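Local atomic coordinates of putative alpha-L-fucosidase (PDB entry 4OUE), a protein that is probably an alpha-L-fucosidase of glycosyl hydrolase family 29, splitting terminal alpha-linked L-fucose from glycoconjugates. Residues D255-P260 against L293-P298; L15-R20 against P251-V256; G121-P126 against W164-G169. All blocks are in the same frame, centred on the assembly; numbering follows the deposited sequence.

Contact 1: residues D255-P260 against L293-P298; sequences DVSIRP and LLNFPP. With IPT (1-methylethyl 1-thio-beta-D-galactopyranoside), chain D.
Strands D255-S257 and L293-N295 run parallel, their axes 4.7 Å apart and inclined by 21°, in the register D255 to L293, V256 to L294 and S257 to N295. V256 turns both of its backbone polar atoms to the neighbouring strand, donating from N to L293 O at 3.0 Å and accepting at O from N295 N at 2.9 Å. Pairing goes on just past the strand, where I258 N reaches N295 O at 3.1 Å. On the face that carries S257 and N295, the amide nitrogen N295 ND2 bonds to S257 OG at 3.0 Å, almost straight (164° at the hydrogen) and close to the amide plane. N295 cannot easily turn its amide, since ND2 is also bonded to W262 O and OD1 to H27; S257 OG has a further partner in S261 O. The two strands and helix 275-283 between them form a beta-alpha-beta unit of the TIM barrel, and that helix packs on the other face through V256, L294 and I258. Here L294 CD1 lies beside V256 CG1 and 4.0 Å from I258 CB, while I258 CD1 touches the F296 ring at CE1. Beyond the strand ends the bent chain of R259 crosses P297, CD lying 3.4 Å from P297 CG, on its way to salt bridges with D308 and D269. D255 has CG between its backbone N and carbonyl carbon (chi1 60°), which takes the carboxylate away from L293 and brings OD2 within 2.6 Å of O6 of the bound thiogalactoside.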
loop_
_atom_site.group_PDB
_atom_site.type_symbol
_atom_site.label_atom_id
_atom_site.label_comp_id
_atom_site.label_asym_id
_atom_site.label_seq_id
_atom_site.Cartn_x
_atom_site.Cartn_y
_atom_site.Cartn_z
ATOM N N ASP A 255 3.775 -1.323 4.992
ATOM C CA ASP A 255 5.025 -1.877 4.443
ATOM C C ASP A 255 5.531 -3.099 5.199
ATOM O O ASP A 255 5.545 -3.112 6.429
ATOM C CB ASP A 255 6.135 -0.820 4.390
ATOM C CG ASP A 255 6.476 -0.235 5.766
ATOM O OD1 ASP A 255 5.554 -0.000 6.586
ATOM O OD2 ASP A 255 7.684 0.008 6.027
ATOM N N VAL A 256 5.961 -4.116 4.460
ATOM C CA VAL A 256 6.463 -5.332 5.079
ATOM C C VAL A 256 7.387 -6.082 4.116
ATOM O O VAL A 256 7.215 -6.020 2.890
ATOM C CB VAL A 256 5.293 -6.230 5.551
ATOM C CG1 VAL A 256 4.428 -6.663 4.372
ATOM C CG2 VAL A 256 5.799 -7.430 6.323
ATOM N N SER A 257 8.393 -6.763 4.654
ATOM C CA SER A 257 9.268 -7.543 3.794
ATOM C C SER A 257 8.724 -8.954 3.670
ATOM O O SER A 257 8.030 -9.441 4.570
ATOM C CB SER A 257 10.695 -7.556 4.334
ATOM O OG SER A 257 11.593 -8.161 3.411
ATOM N N ILE A 258 9.023 -9.611 2.552
ATOM C CA ILE A 258 8.587 -10.992 2.345
ATOM C C ILE A 258 9.546 -11.922 3.089
ATOM O O ILE A 258 9.327 -13.135 3.196
ATOM C CB ILE A 258 8.531 -11.334 0.831
ATOM C CG1 ILE A 258 7.635 -12.562 0.573
ATOM C CG2 ILE A 258 9.953 -11.500 0.247
ATOM C CD1 ILE A 258 7.400 -12.856 -0.906
ATOM N N ARG A 259 10.611 -11.322 3.608
ATOM C CA ARG A 259 11.627 -12.001 4.405
ATOM C C ARG A 259 11.713 -11.301 5.767
ATOM O O ARG A 259 11.134 -10.216 5.945
ATOM C CB ARG A 259 12.984 -11.917 3.678
ATOM C CG ARG A 259 13.152 -12.972 2.600
ATOM C CD ARG A 259 13.906 -12.460 1.379
ATOM N NE ARG A 259 14.085 -13.539 0.412
ATOM C CZ ARG A 259 15.131 -14.360 0.403
ATOM N NH1 ARG A 259 16.103 -14.203 1.292
ATOM N NH2 ARG A 259 15.207 -15.338 -0.492
ATOM N N PRO A 260 12.415 -11.918 6.734
ATOM C CA PRO A 260 12.652 -11.231 8.012
ATOM C C PRO A 260 13.379 -9.889 7.837
ATOM O O PRO A 260 13.014 -8.907 8.502
ATOM C CB PRO A 260 13.551 -12.214 8.775
ATOM C CG PRO A 260 13.214 -13.555 8.211
ATOM C CD PRO A 260 12.867 -13.326 6.762
ATOM N N LEU A 293 2.614 -2.494 0.592
ATOM C CA LEU A 293 3.933 -2.349 -0.023
ATOM C C LEU A 293 4.795 -3.531 0.409
ATOM O O LEU A 293 5.245 -3.599 1.558
ATOM C CB LEU A 293 4.566 -1.021 0.390
ATOM C CG LEU A 293 6.028 -0.715 0.026
ATOM C CD1 LEU A 293 6.325 -0.960 -1.453
ATOM C CD2 LEU A 293 6.336 0.743 0.400
ATOM N N LEU A 294 5.018 -4.470 -0.509
ATOM C CA LEU A 294 5.677 -5.726 -0.168
ATOM C C LEU A 294 7.100 -5.773 -0.743
ATOM O O LEU A 294 7.294 -5.681 -1.959
ATOM C CB LEU A 294 4.844 -6.908 -0.680
ATOM C CG LEU A 294 5.371 -8.339 -0.497
ATOM C CD1 LEU A 294 5.522 -8.701 0.973
ATOM C CD2 LEU A 294 4.465 -9.353 -1.211
ATOM N N ASN A 295 8.091 -5.927 0.131
ATOM C CA ASN A 295 9.489 -5.932 -0.285
ATOM C C ASN A 295 10.029 -7.279 -0.800
ATOM O O ASN A 295 9.876 -8.322 -0.142
ATOM C CB ASN A 295 10.358 -5.423 0.864
ATOM C CG ASN A 295 11.842 -5.502 0.554
ATOM O OD1 ASN A 295 12.366 -4.716 -0.240
ATOM N ND2 ASN A 295 12.533 -6.444 1.196
ATOM N N PHE A 296 10.644 -7.244 -1.982
ATOM C CA PHE A 296 11.374 -8.389 -2.537
ATOM C C PHE A 296 12.819 -7.940 -2.687
ATOM O O PHE A 296 13.121 -7.125 -3.557
ATOM C CB PHE A 296 10.889 -8.725 -3.951
ATOM C CG PHE A 296 9.431 -9.108 -4.047
ATOM C CD1 PHE A 296 9.066 -10.438 -4.245
ATOM C CD2 PHE A 296 8.429 -8.143 -3.988
ATOM C CE1 PHE A 296 7.739 -10.798 -4.362
ATOM C CE2 PHE A 296 7.089 -8.506 -4.106
ATOM C CZ PHE A 296 6.749 -9.835 -4.296
ATOM N N PRO A 297 13.727 -8.474 -1.863
ATOM C CA PRO A 297 15.122 -8.015 -1.972
ATOM C C PRO A 297 15.943 -8.773 -3.027
ATOM O O PRO A 297 16.146 -9.984 -2.897
ATOM C CB PRO A 297 15.688 -8.305 -0.576
ATOM C CG PRO A 297 14.914 -9.527 -0.105
ATOM C CD PRO A 297 13.519 -9.422 -0.745
ATOM N N PRO A 298 16.419 -8.068 -4.065
ATOM C CA PRO A 298 17.254 -8.748 -5.064
ATOM C C PRO A 298 18.594 -9.183 -4.448
ATOM O O PRO A 298 19.084 -8.550 -3.504
ATOM C CB PRO A 298 17.479 -7.668 -6.139
ATOM C CG PRO A 298 16.427 -6.581 -5.869
ATOM C CD PRO A 298 16.169 -6.648 -4.396
HETATM C C1 IPT D . 10.310 3.821 10.906
HETATM C C2 IPT D . 10.304 5.296 10.702
HETATM O O2 IPT D . 10.482 5.947 11.906
HETATM C C3 IPT D . 9.010 5.683 10.058
HETATM O O3 IPT D . 9.014 7.048 9.808
HETATM C C4 IPT D . 8.806 4.902 8.790
HETATM O O4 IPT D . 9.726 5.309 7.835
HETATM C C5 IPT D . 8.994 3.439 9.072
HETATM O O5 IPT D . 10.236 3.210 9.659
HETATM C C6 IPT D . 8.904 2.654 7.802
HETATM O O6 IPT D . 8.650 1.321 8.070
HETATM S S1 IPT D . 11.781 3.359 11.796
HETATM C "C1'" IPT D . 11.582 1.733 12.475
HETATM C "C2'" IPT D . 11.293 1.792 13.938
HETATM C "C3'" IPT D . 10.398 1.078 11.863
#

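Contact 2: residues L15-R20 against P251-V256; sequences LEWYNR and PAETDV. With IPT (1-methylethyl 1-thio-beta-D-galactopyranoside), chain D.
W17 holds CG anti to the backbone N (chi1 167°), carrying its indole from helix 12-20 across to P251-E253, and E253, with CG likewise opposite its N (chi1 -171°) and its chain extended, runs out obliquely to meet the pyrrole end of the ring. W17 NE1 donates to E253 OE1 at 3.1 Å, near the indole plane and on the anti lone pair of the oxygen, the ring and carboxylate planes being 30° apart. E253 OE2 takes a second indole N-H, from W164, so the buried carboxylate is held at both oxygens. At the far rim of the W17 ring, CH2 comes edge-on to A252 O at 3.3 Å, and CZ3 slides past P251, 3.5 Å from its CG. The helix precedes the first barrel strand and also touches strands 291-295, 193-195 and 160-164; W17 thus packs into the N-terminal end of the TIM barrel, near where strand 253-257 sets out. Its CZ3 also stands over the centre of the Y18 ring, and Y18 in turn rests CZ 3.7 Å from P251 CB while its OH is hydrogen-bonded to N289 O. In place of W17 an alanine would be likely to leave E253 OE1 without its indole donor and open a gap beside P251 and over the face of the Y18 ring. On the pyrrole side, W17 CD1 lies over one face of the R20 guanidinium, offset toward its rim; a side-on, two-nitrogen grip on E16 steadies that group, with R20 NE 2.9 Å from E16 OE2. R20 has a second anionic partner in E162.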
loop_
_atom_site.group_PDB
_atom_site.type_symbol
_atom_site.label_atom_id
_atom_site.label_comp_id
_atom_site.label_asym_id
_atom_site.label_seq_id
_atom_site.Cartn_x
_atom_site.Cartn_y
_atom_site.Cartn_z
ATOM N N LEU A 15 -6.596 8.497 -4.957
ATOM C CA LEU A 15 -7.434 7.513 -5.651
ATOM C C LEU A 15 -6.600 6.576 -6.525
ATOM O O LEU A 15 -6.759 5.352 -6.462
ATOM C CB LEU A 15 -8.496 8.206 -6.512
ATOM C CG LEU A 15 -9.553 9.028 -5.766
ATOM C CD1 LEU A 15 -10.321 9.928 -6.729
ATOM C CD2 LEU A 15 -10.515 8.119 -5.002
ATOM N N GLU A 16 -5.718 7.152 -7.339
ATOM C CA GLU A 16 -4.808 6.364 -8.172
ATOM C C GLU A 16 -4.022 5.382 -7.308
ATOM O O GLU A 16 -3.942 4.190 -7.617
ATOM C CB GLU A 16 -3.843 7.282 -8.940
ATOM C CG GLU A 16 -2.892 6.537 -9.890
ATOM C CD GLU A 16 -1.602 6.079 -9.216
ATOM O OE1 GLU A 16 -0.988 6.886 -8.473
ATOM O OE2 GLU A 16 -1.196 4.911 -9.431
ATOM N N TRP A 17 -3.467 5.893 -6.212
ATOM C CA TRP A 17 -2.675 5.090 -5.285
ATOM C C TRP A 17 -3.474 3.944 -4.662
ATOM O O TRP A 17 -3.011 2.793 -4.660
ATOM C CB TRP A 17 -2.061 6.005 -4.209
ATOM C CG TRP A 17 -1.476 5.299 -3.006
ATOM C CD1 TRP A 17 -0.186 4.832 -2.857
ATOM C CD2 TRP A 17 -2.149 5.013 -1.770
ATOM N NE1 TRP A 17 -0.032 4.261 -1.609
ATOM C CE2 TRP A 17 -1.222 4.363 -0.924
ATOM C CE3 TRP A 17 -3.448 5.244 -1.301
ATOM C CZ2 TRP A 17 -1.559 3.945 0.373
ATOM C CZ3 TRP A 17 -3.780 4.822 -0.024
ATOM C CH2 TRP A 17 -2.840 4.183 0.800
ATOM N N TYR A 18 -4.670 4.247 -4.149
ATOM C CA TYR A 18 -5.537 3.230 -3.539
ATOM C C TYR A 18 -5.855 2.100 -4.524
ATOM O O TYR A 18 -5.994 0.930 -4.135
ATOM C CB TYR A 18 -6.859 3.871 -3.069
ATOM C CG TYR A 18 -7.020 4.021 -1.562
ATOM C CD1 TYR A 18 -7.356 5.251 -0.997
ATOM C CD2 TYR A 18 -6.864 2.936 -0.710
ATOM C CE1 TYR A 18 -7.520 5.398 0.375
ATOM C CE2 TYR A 18 -7.015 3.076 0.667
ATOM C CZ TYR A 18 -7.347 4.308 1.198
ATOM O OH TYR A 18 -7.509 4.440 2.565
ATOM N N ASN A 19 -5.992 2.460 -5.798
ATOM C CA ASN A 19 -6.373 1.515 -6.844
ATOM C C ASN A 19 -5.253 0.538 -7.217
ATOM O O ASN A 19 -5.509 -0.493 -7.834
ATOM C CB ASN A 19 -6.840 2.274 -8.093
ATOM C CG ASN A 19 -7.700 1.419 -9.009
ATOM O OD1 ASN A 19 -8.662 0.782 -8.560
ATOM N ND2 ASN A 19 -7.350 1.384 -10.299
ATOM N N ARG A 20 -4.013 0.864 -6.852
ATOM C CA ARG A 20 -2.906 -0.068 -7.069
ATOM C C ARG A 20 -3.092 -1.307 -6.199
ATOM O O ARG A 20 -2.802 -2.428 -6.632
ATOM C CB ARG A 20 -1.557 0.580 -6.718
ATOM C CG ARG A 20 -1.228 1.888 -7.430
ATOM C CD ARG A 20 0.151 2.384 -6.998
ATOM N NE ARG A 20 0.330 3.815 -7.239
ATOM C CZ ARG A 20 1.300 4.555 -6.707
ATOM N NH1 ARG A 20 2.198 4.006 -5.899
ATOM N NH2 ARG A 20 1.369 5.852 -6.979
ATOM N N PRO A 251 -4.162 8.610 3.833
ATOM C CA PRO A 251 -4.367 7.187 4.122
ATOM C C PRO A 251 -3.078 6.411 4.407
ATOM O O PRO A 251 -1.974 6.839 4.047
ATOM C CB PRO A 251 -5.057 6.656 2.858
ATOM C CG PRO A 251 -4.780 7.663 1.796
ATOM C CD PRO A 251 -4.563 8.978 2.462
ATOM N N ALA A 252 -3.239 5.262 5.058
ATOM C CA ALA A 252 -2.110 4.462 5.507
ATOM C C ALA A 252 -1.548 3.531 4.432
ATOM O O ALA A 252 -2.282 2.781 3.773
ATOM C CB ALA A 252 -2.499 3.662 6.745
ATOM N N GLU A 253 -0.231 3.571 4.263
ATOM C CA GLU A 253 0.442 2.606 3.407
ATOM C C GLU A 253 1.168 1.605 4.292
ATOM O O GLU A 253 2.016 1.981 5.094
ATOM C CB GLU A 253 1.431 3.316 2.490
ATOM C CG GLU A 253 2.025 2.419 1.414
ATOM C CD GLU A 253 3.078 3.137 0.602
ATOM O OE1 GLU A 253 2.747 3.659 -0.485
ATOM O OE2 GLU A 253 4.238 3.191 1.058
ATOM N N THR A 254 0.835 0.329 4.140
ATOM C CA THR A 254 1.399 -0.729 4.979
ATOM C C THR A 254 2.621 -1.388 4.325
ATOM O O THR A 254 2.507 -1.959 3.236
ATOM C CB THR A 254 0.321 -1.791 5.234
ATOM O OG1 THR A 254 -0.815 -1.155 5.840
ATOM C CG2 THR A 254 0.824 -2.873 6.148
ATOM N N ASP A 255 3.775 -1.323 4.992
ATOM C CA ASP A 255 5.025 -1.877 4.443
ATOM C C ASP A 255 5.531 -3.099 5.199
ATOM O O ASP A 255 5.545 -3.112 6.429
ATOM C CB ASP A 255 6.135 -0.820 4.390
ATOM C CG ASP A 255 6.476 -0.235 5.766
ATOM O OD1 ASP A 255 5.554 -0.000 6.586
ATOM O OD2 ASP A 255 7.684 0.008 6.027
ATOM N N VAL A 256 5.961 -4.116 4.460
ATOM C CA VAL A 256 6.463 -5.332 5.079
ATOM C C VAL A 256 7.387 -6.082 4.116
ATOM O O VAL A 256 7.215 -6.020 2.890
ATOM C CB VAL A 256 5.293 -6.230 5.551
ATOM C CG1 VAL A 256 4.428 -6.663 4.372
ATOM C CG2 VAL A 256 5.799 -7.430 6.323
HETATM C C1 IPT D . 10.310 3.821 10.906
HETATM C C2 IPT D . 10.304 5.296 10.702
HETATM O O2 IPT D . 10.482 5.947 11.906
HETATM C C3 IPT D . 9.010 5.683 10.058
HETATM O O3 IPT D . 9.014 7.048 9.808
HETATM C C4 IPT D . 8.806 4.902 8.790
HETATM O O4 IPT D . 9.726 5.309 7.835
HETATM C C5 IPT D . 8.994 3.439 9.072
HETATM O O5 IPT D . 10.236 3.210 9.659
HETATM C C6 IPT D . 8.904 2.654 7.802
HETATM O O6 IPT D . 8.650 1.321 8.070
HETATM S S1 IPT D . 11.781 3.359 11.796
HETATM C "C1'" IPT D . 11.582 1.733 12.475
HETATM C "C2'" IPT D . 11.293 1.792 13.938
HETATM C "C3'" IPT D . 10.398 1.078 11.863
#

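Contact 3: residues G121-P126 against W164-G169; sequences GIYLGP and WWDGAG. With IPT (1-methylethyl 1-thio-beta-D-galactopyranoside), chain D.
The end of strand 119-124 and the loop that leaves strand 160-164 form part of the C-terminal mouth of the TIM barrel, where this fold places its active sites. Y123 and W164 make a single parallel bridge, flanked by the bond from W164 N to I122 O (2.8 Å). Their rings meet rim to rim with planes 18° apart, Y123 CD1 coming to 3.3 Å from W164 CE3, and neither ring covers the other. Farther along, Y123 OH donates to D166 OD2 at 2.6 Å; the carboxylate stands almost perpendicular to the phenol ring (87°), with OD2 at the ring edge, and is met on its anti side, somewhat out of its own plane. With CG opposite its backbone N (chi1 -158°), D166 brings OD2 to the phenol and leaves OD1 for the loop and the sugar. This second oxygen accepts from A168 N at 3.0 Å, closing an Asx turn that shapes the loop around the sugar. The same OD1 takes the proton of O4 of the bound thiogalactoside at 2.9 Å, and G167 N gives its own to that hydroxyl at 3.0 Å, so O4 is gripped as both donor and acceptor. G167, without a side chain, lets the sugar's O3 come close to the backbone. W164 brings the rim atom CH2 to 3.8 Å from C6 of the ligand, its indole N-H being bound to E253. Next to the turn P126 brings CG to 3.5 Å from D166 O and also touches W165 CB, with Y178 and W181 of helix 175-188 behind this pair; E212 and E232 make further polar contacts with the sugar.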
loop_
_atom_site.group_PDB
_atom_site.type_symbol
_atom_site.label_atom_id
_atom_site.label_comp_id
_atom_site.label_asym_id
_atom_site.label_seq_id
_atom_site.Cartn_x
_atom_site.Cartn_y
_atom_site.Cartn_z
ATOM N N GLY A 121 8.668 4.048 -8.885
ATOM C CA GLY A 121 8.738 4.930 -7.737
ATOM C C GLY A 121 10.133 4.894 -7.138
ATOM O O GLY A 121 10.880 3.926 -7.329
ATOM N N ILE A 122 10.479 5.945 -6.404
ATOM C CA ILE A 122 11.821 6.091 -5.870
ATOM C C ILE A 122 11.789 6.213 -4.344
ATOM O O ILE A 122 11.004 6.990 -3.794
ATOM C CB ILE A 122 12.498 7.354 -6.465
ATOM C CG1 ILE A 122 12.723 7.180 -7.970
ATOM C CG2 ILE A 122 13.826 7.635 -5.791
ATOM C CD1 ILE A 122 13.532 5.923 -8.331
ATOM N N TYR A 123 12.632 5.428 -3.671
ATOM C CA TYR A 123 12.963 5.644 -2.262
ATOM C C TYR A 123 14.313 6.357 -2.234
ATOM O O TYR A 123 15.309 5.843 -2.748
ATOM C CB TYR A 123 13.035 4.293 -1.541
ATOM C CG TYR A 123 13.552 4.256 -0.106
ATOM C CD1 TYR A 123 12.745 3.789 0.920
ATOM C CD2 TYR A 123 14.864 4.614 0.208
ATOM C CE1 TYR A 123 13.209 3.710 2.226
ATOM C CE2 TYR A 123 15.337 4.546 1.509
ATOM C CZ TYR A 123 14.505 4.092 2.514
ATOM O OH TYR A 123 14.978 4.016 3.812
ATOM N N LEU A 124 14.349 7.541 -1.634
ATOM C CA LEU A 124 15.577 8.324 -1.559
ATOM C C LEU A 124 15.753 8.784 -0.113
ATOM O O LEU A 124 15.086 9.722 0.331
ATOM C CB LEU A 124 15.480 9.527 -2.501
ATOM C CG LEU A 124 16.717 10.417 -2.651
ATOM C CD1 LEU A 124 17.878 9.599 -3.212
ATOM C CD2 LEU A 124 16.408 11.611 -3.550
ATOM N N GLY A 125 16.650 8.123 0.614
ATOM C CA GLY A 125 16.771 8.306 2.055
ATOM C C GLY A 125 17.052 9.715 2.547
ATOM O O GLY A 125 18.111 10.281 2.248
ATOM N N PRO A 126 16.104 10.294 3.310
ATOM C CA PRO A 126 16.380 11.605 3.916
ATOM C C PRO A 126 17.625 11.574 4.812
ATOM O O PRO A 126 18.552 12.342 4.564
ATOM C CB PRO A 126 15.103 11.895 4.717
ATOM C CG PRO A 126 14.016 11.167 3.947
ATOM C CD PRO A 126 14.692 9.887 3.469
ATOM N N TRP A 164 9.391 8.068 -1.710
ATOM C CA TRP A 164 9.289 7.501 -0.369
ATOM C C TRP A 164 10.276 8.156 0.584
ATOM O O TRP A 164 11.493 8.135 0.351
ATOM C CB TRP A 164 9.568 6.003 -0.427
ATOM C CG TRP A 164 8.618 5.152 0.375
ATOM C CD1 TRP A 164 7.356 4.755 0.010
ATOM C CD2 TRP A 164 8.870 4.559 1.654
ATOM N NE1 TRP A 164 6.803 3.964 1.000
ATOM C CE2 TRP A 164 7.715 3.827 2.014
ATOM C CE3 TRP A 164 9.959 4.582 2.529
ATOM C CZ2 TRP A 164 7.628 3.112 3.208
ATOM C CZ3 TRP A 164 9.869 3.880 3.716
ATOM C CH2 TRP A 164 8.710 3.154 4.048
ATOM N N TRP A 165 9.754 8.731 1.666
ATOM C CA TRP A 165 10.601 9.383 2.664
ATOM C C TRP A 165 10.600 8.616 3.993
ATOM O O TRP A 165 9.694 8.770 4.829
ATOM C CB TRP A 165 10.159 10.837 2.875
ATOM C CG TRP A 165 10.547 11.756 1.745
ATOM C CD1 TRP A 165 11.521 11.542 0.806
ATOM C CD2 TRP A 165 9.972 13.035 1.443
ATOM N NE1 TRP A 165 11.585 12.613 -0.061
ATOM C CE2 TRP A 165 10.647 13.544 0.310
ATOM C CE3 TRP A 165 8.958 13.801 2.025
ATOM C CZ2 TRP A 165 10.334 14.791 -0.255
ATOM C CZ3 TRP A 165 8.647 15.050 1.463
ATOM C CH2 TRP A 165 9.329 15.524 0.334
ATOM N N ASP A 166 11.623 7.792 4.173
ATOM C CA ASP A 166 11.812 7.043 5.407
ATOM C C ASP A 166 12.072 8.040 6.534
ATOM O O ASP A 166 12.846 8.993 6.367
ATOM C CB ASP A 166 12.997 6.088 5.246
ATOM C CG ASP A 166 12.966 4.922 6.234
ATOM O OD1 ASP A 166 12.575 5.118 7.408
ATOM O OD2 ASP A 166 13.342 3.795 5.830
ATOM N N GLY A 167 11.414 7.838 7.672
ATOM C CA GLY A 167 11.570 8.733 8.807
ATOM C C GLY A 167 12.645 8.279 9.776
ATOM O O GLY A 167 12.929 8.967 10.761
ATOM N N ALA A 168 13.247 7.123 9.505
ATOM C CA ALA A 168 14.336 6.613 10.347
ATOM C C ALA A 168 15.541 7.545 10.317
ATOM O O ALA A 168 16.129 7.784 9.250
ATOM C CB ALA A 168 14.747 5.222 9.903
ATOM N N GLY A 169 15.906 8.076 11.482
ATOM C CA GLY A 169 17.067 8.948 11.606
ATOM C C GLY A 169 16.881 10.358 11.074
ATOM O O GLY A 169 17.846 11.123 11.018
HETATM C C1 IPT D . 10.310 3.821 10.906
HETATM C C2 IPT D . 10.304 5.296 10.702
HETATM O O2 IPT D . 10.482 5.947 11.906
HETATM C C3 IPT D . 9.010 5.683 10.058
HETATM O O3 IPT D . 9.014 7.048 9.808
HETATM C C4 IPT D . 8.806 4.902 8.790
HETATM O O4 IPT D . 9.726 5.309 7.835
HETATM C C5 IPT D . 8.994 3.439 9.072
HETATM O O5 IPT D . 10.236 3.210 9.659
HETATM C C6 IPT D . 8.904 2.654 7.802
HETATM O O6 IPT D . 8.650 1.321 8.070
HETATM S S1 IPT D . 11.781 3.359 11.796
HETATM C "C1'" IPT D . 11.582 1.733 12.475
HETATM C "C2'" IPT D . 11.293 1.792 13.938
HETATM C "C3'" IPT D . 10.398 1.078 11.863
#

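How the contacts relate
All three contacts reach the same parallel sheet, that of the TIM barrel, with centres about 15 to 16 Å apart. Contacts 1 and 2 share strand 253-257: contact 2 packs the N-terminal helix 12-20 against its beginning, and contact 1 pairs its end with strand 291-295. Contact 3 joins the end of strand 119-124 to the last residue of strand 160-164 and the loop after it; along the chain it is nested inside the loop closed by contact 2 and ends before contact 1 begins. The barrel interior connects them, since W164 of contact 3 touches L293 and D255 of contact 1. D255 and the loop of contact 3 approach the same thiogalactoside, so a single sugar pocket draws on distant parts of the sequence.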